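Local coordinates for protein transcobalamin-1 (PDB 4KKI) that binds vitamin B12 with femtomolar affinity, recognises corrinoids broadly, and protects its cargo from the acid of the stomach, at residues A[81-84]-A[85-89]; A[288-291]-A[292-296]; A[403-407]-A[408-412]. One frame throughout, in Å; residues are numbered along the deposited sequence.

Contact 1: A[81-84]-A[85-89]; sequences YNVK and SRLSD
Asn-82 reaches forward one turn to Arg-86 where helix 69-85 of the alpha6-alpha6 barrel runs out into the loop before helix 92-102. The two side chains run alongside each other. Asn-82 OD1 takes the NE hydrogen of Arg-86 at 3.1 Å in a nearly straight bond (N-H...O 160°). The oxygen sits at the edge of the guanidinium, in its plane, while the amide is turned almost perpendicular to that plane (85°). Asn-82 ND2 is used in the other direction, on the carbonyl of Gln-78, and this pair of bonds fixes which way round the amide sits. The backbone closes the same turn, Arg-86 N reaching Asn-82 O at 2.9 Å.

This is the close-fitting side. On the flank of Val-83 the fit is slacker: Val-83 CG2 and Leu-87 CD1 come only to 4.4 Å; Val-83 also touches Tyr-116, outside the turn.

The flank of Tyr-81, Lys-84 and Ser-85 is exposed. Lys-84 passes its aliphatic start beside Ser-85 and bends at its far end. The backbone bond from Ser-85 N to Tyr-81 O is weak, and the serine hydroxyl reinforces it: with OG between its own backbone N and carbonyl carbon (chi1 60°), Ser-85 turns back and donates from OG to Tyr-81 O at 2.9 Å.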
loop_
_atom_site.group_PDB
_atom_site.type_symbol
_atom_site.label_atom_id
_atom_site.label_comp_id
_atom_site.label_asym_id
_atom_site.label_seq_id
_atom_site.Cartn_x
_atom_site.Cartn_y
_atom_site.Cartn_z
ATOM N N TYR A 81 -7.996 6.829 -19.649
ATOM C CA TYR A 81 -7.035 6.133 -20.494
ATOM C C TYR A 81 -7.063 4.628 -20.256
ATOM O O TYR A 81 -7.169 3.845 -21.200
ATOM C CB TYR A 81 -5.623 6.674 -20.267
ATOM C CG TYR A 81 -4.544 5.820 -20.891
ATOM C CD1 TYR A 81 -4.356 5.800 -22.267
ATOM C CD2 TYR A 81 -3.713 5.035 -20.104
ATOM C CE1 TYR A 81 -3.371 5.019 -22.842
ATOM C CE2 TYR A 81 -2.726 4.251 -20.669
ATOM C CZ TYR A 81 -2.559 4.247 -22.038
ATOM O OH TYR A 81 -1.575 3.469 -22.601
ATOM N N ASN A 82 -6.968 4.228 -18.993
ATOM C CA ASN A 82 -6.974 2.813 -18.640
ATOM C C ASN A 82 -8.291 2.123 -18.985
ATOM O O ASN A 82 -8.298 0.985 -19.449
ATOM C CB ASN A 82 -6.641 2.619 -17.159
ATOM C CG ASN A 82 -5.171 2.850 -16.858
ATOM O OD1 ASN A 82 -4.343 1.959 -17.045
ATOM N ND2 ASN A 82 -4.842 4.048 -16.387
ATOM N N VAL A 83 -9.402 2.817 -18.765
ATOM C CA VAL A 83 -10.715 2.250 -19.046
ATOM C C VAL A 83 -10.932 2.034 -20.543
ATOM O O VAL A 83 -11.459 1.001 -20.961
ATOM C CB VAL A 83 -11.847 3.130 -18.465
ATOM C CG1 VAL A 83 -13.190 2.773 -19.086
ATOM C CG2 VAL A 83 -11.902 2.988 -16.948
ATOM N N LYS A 84 -10.496 2.996 -21.349
ATOM C CA LYS A 84 -10.793 2.977 -22.776
ATOM C C LYS A 84 -9.852 2.100 -23.601
ATOM O O LYS A 84 -10.133 1.821 -24.767
ATOM C CB LYS A 84 -10.803 4.400 -23.345
ATOM C CG LYS A 84 -9.430 4.930 -23.732
ATOM C CD LYS A 84 -9.527 6.320 -24.345
ATOM C CE LYS A 84 -8.200 6.758 -24.946
ATOM N NZ LYS A 84 -7.781 5.879 -26.075
ATOM N N SER A 85 -8.742 1.661 -23.015
ATOM C CA SER A 85 -7.752 0.931 -23.802
ATOM C C SER A 85 -6.826 -0.002 -23.022
ATOM O O SER A 85 -5.827 -0.473 -23.566
ATOM C CB SER A 85 -6.912 1.912 -24.625
ATOM O OG SER A 85 -6.235 2.830 -23.784
ATOM N N ARG A 86 -7.147 -0.280 -21.762
ATOM C CA ARG A 86 -6.297 -1.157 -20.957
ATOM C C ARG A 86 -7.042 -1.751 -19.768
ATOM O O ARG A 86 -6.425 -2.287 -18.845
ATOM C CB ARG A 86 -5.063 -0.397 -20.463
ATOM C CG ARG A 86 -3.814 -1.255 -20.345
ATOM C CD ARG A 86 -2.756 -0.585 -19.484
ATOM N NE ARG A 86 -3.066 -0.686 -18.060
ATOM C CZ ARG A 86 -2.621 -1.654 -17.266
ATOM N NH1 ARG A 86 -1.843 -2.610 -17.757
ATOM N NH2 ARG A 86 -2.952 -1.669 -15.981
ATOM N N LEU A 87 -8.367 -1.655 -19.798
ATOM C CA LEU A 87 -9.207 -2.071 -18.678
ATOM C C LEU A 87 -9.020 -3.544 -18.322
ATOM O O LEU A 87 -9.121 -3.928 -17.157
ATOM C CB LEU A 87 -10.678 -1.784 -18.987
ATOM C CG LEU A 87 -11.693 -2.043 -17.870
ATOM C CD1 LEU A 87 -11.289 -1.322 -16.592
ATOM C CD2 LEU A 87 -13.088 -1.618 -18.311
ATOM N N SER A 88 -8.737 -4.360 -19.331
ATOM C CA SER A 88 -8.585 -5.796 -19.136
ATOM C C SER A 88 -7.306 -6.143 -18.376
ATOM O O SER A 88 -7.245 -7.157 -17.679
ATOM C CB SER A 88 -8.615 -6.520 -20.484
ATOM O OG SER A 88 -8.514 -7.922 -20.314
ATOM N N ASP A 89 -6.289 -5.296 -18.509
ATOM C CA ASP A 89 -5.002 -5.534 -17.861
ATOM C C ASP A 89 -4.905 -4.898 -16.472
ATOM O O ASP A 89 -3.984 -5.195 -15.710
ATOM C CB ASP A 89 -3.856 -5.043 -18.748
ATOM C CG ASP A 89 -3.740 -5.832 -20.037
ATOM O OD1 ASP A 89 -4.088 -7.031 -20.032
ATOM O OD2 ASP A 89 -3.302 -5.254 -21.055
#

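Contact 2: A[288-291]-A[292-296]; sequences AQVL and PALMG
Leu-291 and Met-295 lie next to each other along one flank of helix 284-294. The methionine chain bends twice, at chi2 (86°) and chi3 (69°), and this brings its methyl CE back against Leu-291 CD1 at 3.6 Å. On another flank a bump meets a hollow: Leu-294 CD1 settles against the fork of Val-290, 4.0 Å from CG2 and a little farther from CG1, the two side chains crossing at a slant. Leu-294 CG also rests on the carbonyl oxygen, Val-290 O, at 3.2 Å.

Pro-292 shapes the backbone between these pairs. Its ring occupies the place of an amide hydrogen, and CD comes against Ala-288 O at 3.3 Å, a carbonyl that bonds instead to Ser-60 OG. The helix is kinked here, and a water fills the gap in its bonding, giving a hydrogen to Gln-289 O at 2.7 Å and accepting one from Ala-293 N at 3.1 Å. A Schellman motif ends the helix, with Gly-296 at positive phi as its C-prime residue and Gly-296 N bonded to Ala-293 O.

Leu-39 of helix 37-45 packs on Val-290, Leu-291 and Leu-294, and Val-272 of helix 265-277 on the first and last of these. From the helix, Gln-289 extends to the corrinoid, where its NE2 bonds to O63 of cyanocobalamin.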
loop_
_atom_site.group_PDB
_atom_site.type_symbol
_atom_site.label_atom_id
_atom_site.label_comp_id
_atom_site.label_asym_id
_atom_site.label_seq_id
_atom_site.Cartn_x
_atom_site.Cartn_y
_atom_site.Cartn_z
ATOM N N ALA A 288 0.706 9.583 0.304
ATOM C CA ALA A 288 -0.726 9.362 0.143
ATOM C C ALA A 288 -1.285 8.383 1.170
ATOM O O ALA A 288 -2.371 8.592 1.710
ATOM C CB ALA A 288 -1.036 8.881 -1.270
ATOM N N GLN A 289 -0.546 7.315 1.447
ATOM C CA GLN A 289 -1.055 6.274 2.337
ATOM C C GLN A 289 -1.043 6.674 3.810
ATOM O O GLN A 289 -1.845 6.172 4.596
ATOM C CB GLN A 289 -0.295 4.964 2.134
ATOM C CG GLN A 289 -0.541 4.328 0.785
ATOM C CD GLN A 289 0.128 2.977 0.646
ATOM O OE1 GLN A 289 -0.283 2.152 -0.171
ATOM N NE2 GLN A 289 1.164 2.744 1.442
ATOM N N VAL A 290 -0.142 7.579 4.180
ATOM C CA VAL A 290 0.005 7.958 5.583
ATOM C C VAL A 290 -0.935 9.099 5.990
ATOM O O VAL A 290 -1.341 9.194 7.148
ATOM C CB VAL A 290 1.471 8.325 5.931
ATOM C CG1 VAL A 290 1.837 9.704 5.390
ATOM C CG2 VAL A 290 1.693 8.268 7.434
ATOM N N LEU A 291 -1.300 9.939 5.025
ATOM C CA LEU A 291 -2.060 11.161 5.299
ATOM C C LEU A 291 -3.415 11.017 6.022
ATOM O O LEU A 291 -3.658 11.731 6.994
ATOM C CB LEU A 291 -2.219 12.000 4.020
ATOM C CG LEU A 291 -3.011 13.300 4.169
ATOM C CD1 LEU A 291 -2.293 14.260 5.109
ATOM C CD2 LEU A 291 -3.262 13.951 2.809
ATOM N N PRO A 292 -4.304 10.115 5.549
ATOM C CA PRO A 292 -5.642 10.054 6.161
ATOM C C PRO A 292 -5.635 9.837 7.675
ATOM O O PRO A 292 -6.339 10.546 8.397
ATOM C CB PRO A 292 -6.288 8.856 5.462
ATOM C CG PRO A 292 -5.621 8.804 4.136
ATOM C CD PRO A 292 -4.194 9.192 4.402
ATOM N N ALA A 293 -4.841 8.878 8.140
ATOM C CA ALA A 293 -4.771 8.560 9.561
ATOM C C ALA A 293 -4.297 9.749 10.389
ATOM O O ALA A 293 -4.788 9.977 11.492
ATOM C CB ALA A 293 -3.872 7.355 9.794
ATOM N N LEU A 294 -3.352 10.516 9.850
ATOM C CA LEU A 294 -2.810 11.670 10.565
ATOM C C LEU A 294 -3.871 12.748 10.773
ATOM O O LEU A 294 -3.709 13.646 11.599
ATOM C CB LEU A 294 -1.612 12.252 9.815
ATOM C CG LEU A 294 -0.493 11.264 9.487
ATOM C CD1 LEU A 294 0.618 11.952 8.712
ATOM C CD2 LEU A 294 0.048 10.622 10.753
ATOM N N MET A 295 -4.955 12.648 10.011
ATOM C CA MET A 295 -6.053 13.594 10.104
ATOM C C MET A 295 -7.254 12.922 10.749
ATOM O O MET A 295 -8.363 13.454 10.724
ATOM C CB MET A 295 -6.436 14.097 8.713
ATOM C CG MET A 295 -6.795 15.561 8.674
ATOM S SD MET A 295 -5.323 16.571 8.481
ATOM C CE MET A 295 -4.877 16.152 6.800
ATOM N N GLY A 296 -7.027 11.741 11.314
ATOM C CA GLY A 296 -8.067 11.016 12.023
ATOM C C GLY A 296 -9.082 10.375 11.097
ATOM O O GLY A 296 -10.231 10.152 11.477
HETATM O O HOH W 1 -3.547 6.493 6.698
#

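Contact 3: A[403-407]-A[408-412]; sequences ELLSG and GEPLS
This is a tight beta hairpin at the edge of the mixed sheet in the C-terminal beta domain, where strand 400-406 turns back into the short outermost strand 409-410. A type I' turn from Ser-406 to Glu-409 makes the reversal, with Gly-407 and Gly-408 both at positive phi. Ser-406 N donates to Glu-409 O at 2.8 Å; the return bond, from Glu-409 N to Ser-406 O, is weak. Farther from the turn, Leu-411 N meets Leu-404 O at 2.9 Å in a nearly straight bond (168°). Between them Leu-405 and Pro-410 form a non-hydrogen-bonded antiparallel pair, and Pro-410 CA sets its hydrogen toward Leu-404 O.

The side chains sort onto two faces. On that of Leu-405 and Pro-410, the extended Glu-403 lies along the proline ring, and OE1 approaches Pro-410 CB at 3.5 Å; the other carboxylate oxygen, OE2, bonds to Ser-431 OG. On the opposite face Leu-411 spreads its two methyls along the first strand. CD1 packs against Leu-404 CB at 3.7 Å and CD2 against Ser-406 CB at 3.6 Å, while Ser-406 OG turns to Glu-424. Phe-358 touches both Leu-404 and Leu-411.

Backbone atoms from the two arms serve the ligand: Leu-404 N donates to O39 of cyanocobalamin and Leu-411 O accepts from its N40. A type I' turn is typical of two-residue beta hairpins; here both turn residues are glycines, and the hairpin forms part of the beta-domain wall of the corrinoid site.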
loop_
_atom_site.group_PDB
_atom_site.type_symbol
_atom_site.label_atom_id
_atom_site.label_comp_id
_atom_site.label_asym_id
_atom_site.label_seq_id
_atom_site.Cartn_x
_atom_site.Cartn_y
_atom_site.Cartn_z
ATOM N N GLU A 403 14.655 -9.692 -3.282
ATOM C CA GLU A 403 14.587 -8.939 -2.034
ATOM C C GLU A 403 15.830 -8.077 -1.849
ATOM O O GLU A 403 16.950 -8.522 -2.100
ATOM C CB GLU A 403 14.429 -9.899 -0.854
ATOM C CG GLU A 403 14.247 -9.226 0.493
ATOM C CD GLU A 403 14.244 -10.221 1.638
ATOM O OE1 GLU A 403 13.771 -9.865 2.738
ATOM O OE2 GLU A 403 14.717 -11.361 1.439
ATOM N N LEU A 404 15.628 -6.838 -1.413
ATOM C CA LEU A 404 16.736 -5.918 -1.189
ATOM C C LEU A 404 17.110 -5.889 0.289
ATOM O O LEU A 404 16.249 -5.702 1.150
ATOM C CB LEU A 404 16.366 -4.515 -1.667
ATOM C CG LEU A 404 15.758 -4.411 -3.067
ATOM C CD1 LEU A 404 15.510 -2.957 -3.421
ATOM C CD2 LEU A 404 16.644 -5.085 -4.114
ATOM N N LEU A 405 18.393 -6.082 0.583
ATOM C CA LEU A 405 18.848 -6.132 1.970
ATOM C C LEU A 405 20.115 -5.323 2.216
ATOM O O LEU A 405 20.921 -5.108 1.310
ATOM C CB LEU A 405 19.076 -7.579 2.423
ATOM C CG LEU A 405 17.899 -8.553 2.351
ATOM C CD1 LEU A 405 17.924 -9.305 1.033
ATOM C CD2 LEU A 405 17.906 -9.516 3.528
ATOM N N SER A 406 20.279 -4.877 3.454
ATOM C CA SER A 406 21.511 -4.233 3.883
ATOM C C SER A 406 21.915 -4.795 5.236
ATOM O O SER A 406 21.219 -4.597 6.231
ATOM C CB SER A 406 21.331 -2.718 3.975
ATOM O OG SER A 406 22.511 -2.098 4.459
ATOM N N GLY A 407 23.038 -5.506 5.267
ATOM C CA GLY A 407 23.499 -6.127 6.492
ATOM C C GLY A 407 22.567 -7.239 6.931
ATOM O O GLY A 407 22.385 -7.482 8.125
ATOM N N GLY A 408 21.965 -7.911 5.955
ATOM C CA GLY A 408 21.088 -9.036 6.227
ATOM C C GLY A 408 19.675 -8.640 6.607
ATOM O O GLY A 408 18.846 -9.498 6.903
ATOM N N GLU A 409 19.398 -7.337 6.599
ATOM C CA GLU A 409 18.071 -6.829 6.942
ATOM C C GLU A 409 17.365 -6.261 5.710
ATOM O O GLU A 409 17.964 -5.507 4.944
ATOM C CB GLU A 409 18.181 -5.744 8.018
ATOM C CG GLU A 409 18.879 -6.182 9.299
ATOM C CD GLU A 409 17.927 -6.795 10.311
ATOM O OE1 GLU A 409 16.721 -6.908 10.005
ATOM O OE2 GLU A 409 18.384 -7.157 11.417
ATOM N N PRO A 410 16.083 -6.613 5.522
ATOM C CA PRO A 410 15.309 -6.122 4.373
ATOM C C PRO A 410 15.105 -4.611 4.403
ATOM O O PRO A 410 14.779 -4.052 5.452
ATOM C CB PRO A 410 13.963 -6.842 4.521
ATOM C CG PRO A 410 13.872 -7.189 5.967
ATOM C CD PRO A 410 15.278 -7.478 6.403
ATOM N N LEU A 411 15.296 -3.959 3.260
ATOM C CA LEU A 411 15.123 -2.514 3.160
ATOM C C LEU A 411 13.652 -2.120 3.237
ATOM O O LEU A 411 12.771 -2.899 2.870
ATOM C CB LEU A 411 15.720 -1.986 1.855
ATOM C CG LEU A 411 17.191 -2.303 1.587
ATOM C CD1 LEU A 411 17.642 -1.639 0.297
ATOM C CD2 LEU A 411 18.051 -1.856 2.754
ATOM N N SER A 412 13.404 -0.904 3.713
ATOM C CA SER A 412 12.057 -0.346 3.772
ATOM C C SER A 412 11.804 0.550 2.568
ATOM O O SER A 412 10.740 1.153 2.445
ATOM C CB SER A 412 11.864 0.466 5.057
ATOM O OG SER A 412 11.961 -0.355 6.205
#

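In the fold
Contact 2 is the buried one, contact 1 lies at the surface, and contact 3 is between the two. Contacts 1 and 2 both belong to the alpha domain and both mark the end of a helix, yet their centres are 29 Å apart and their chemistry differs: polar side chains close the last turn of 69-85, whereas hydrocarbon packing dominates around the proline kink of 284-294. Contact 3 belongs to the beta domain and relies on cross-strand backbone bonds. Cyanocobalamin lies between the domains and is bound by residues of contacts 2 and 3, whose nearest atoms are about 10 Å apart; contact 1 stands farther back, with the side chain of Arg-86 about 8 Å from the ligand.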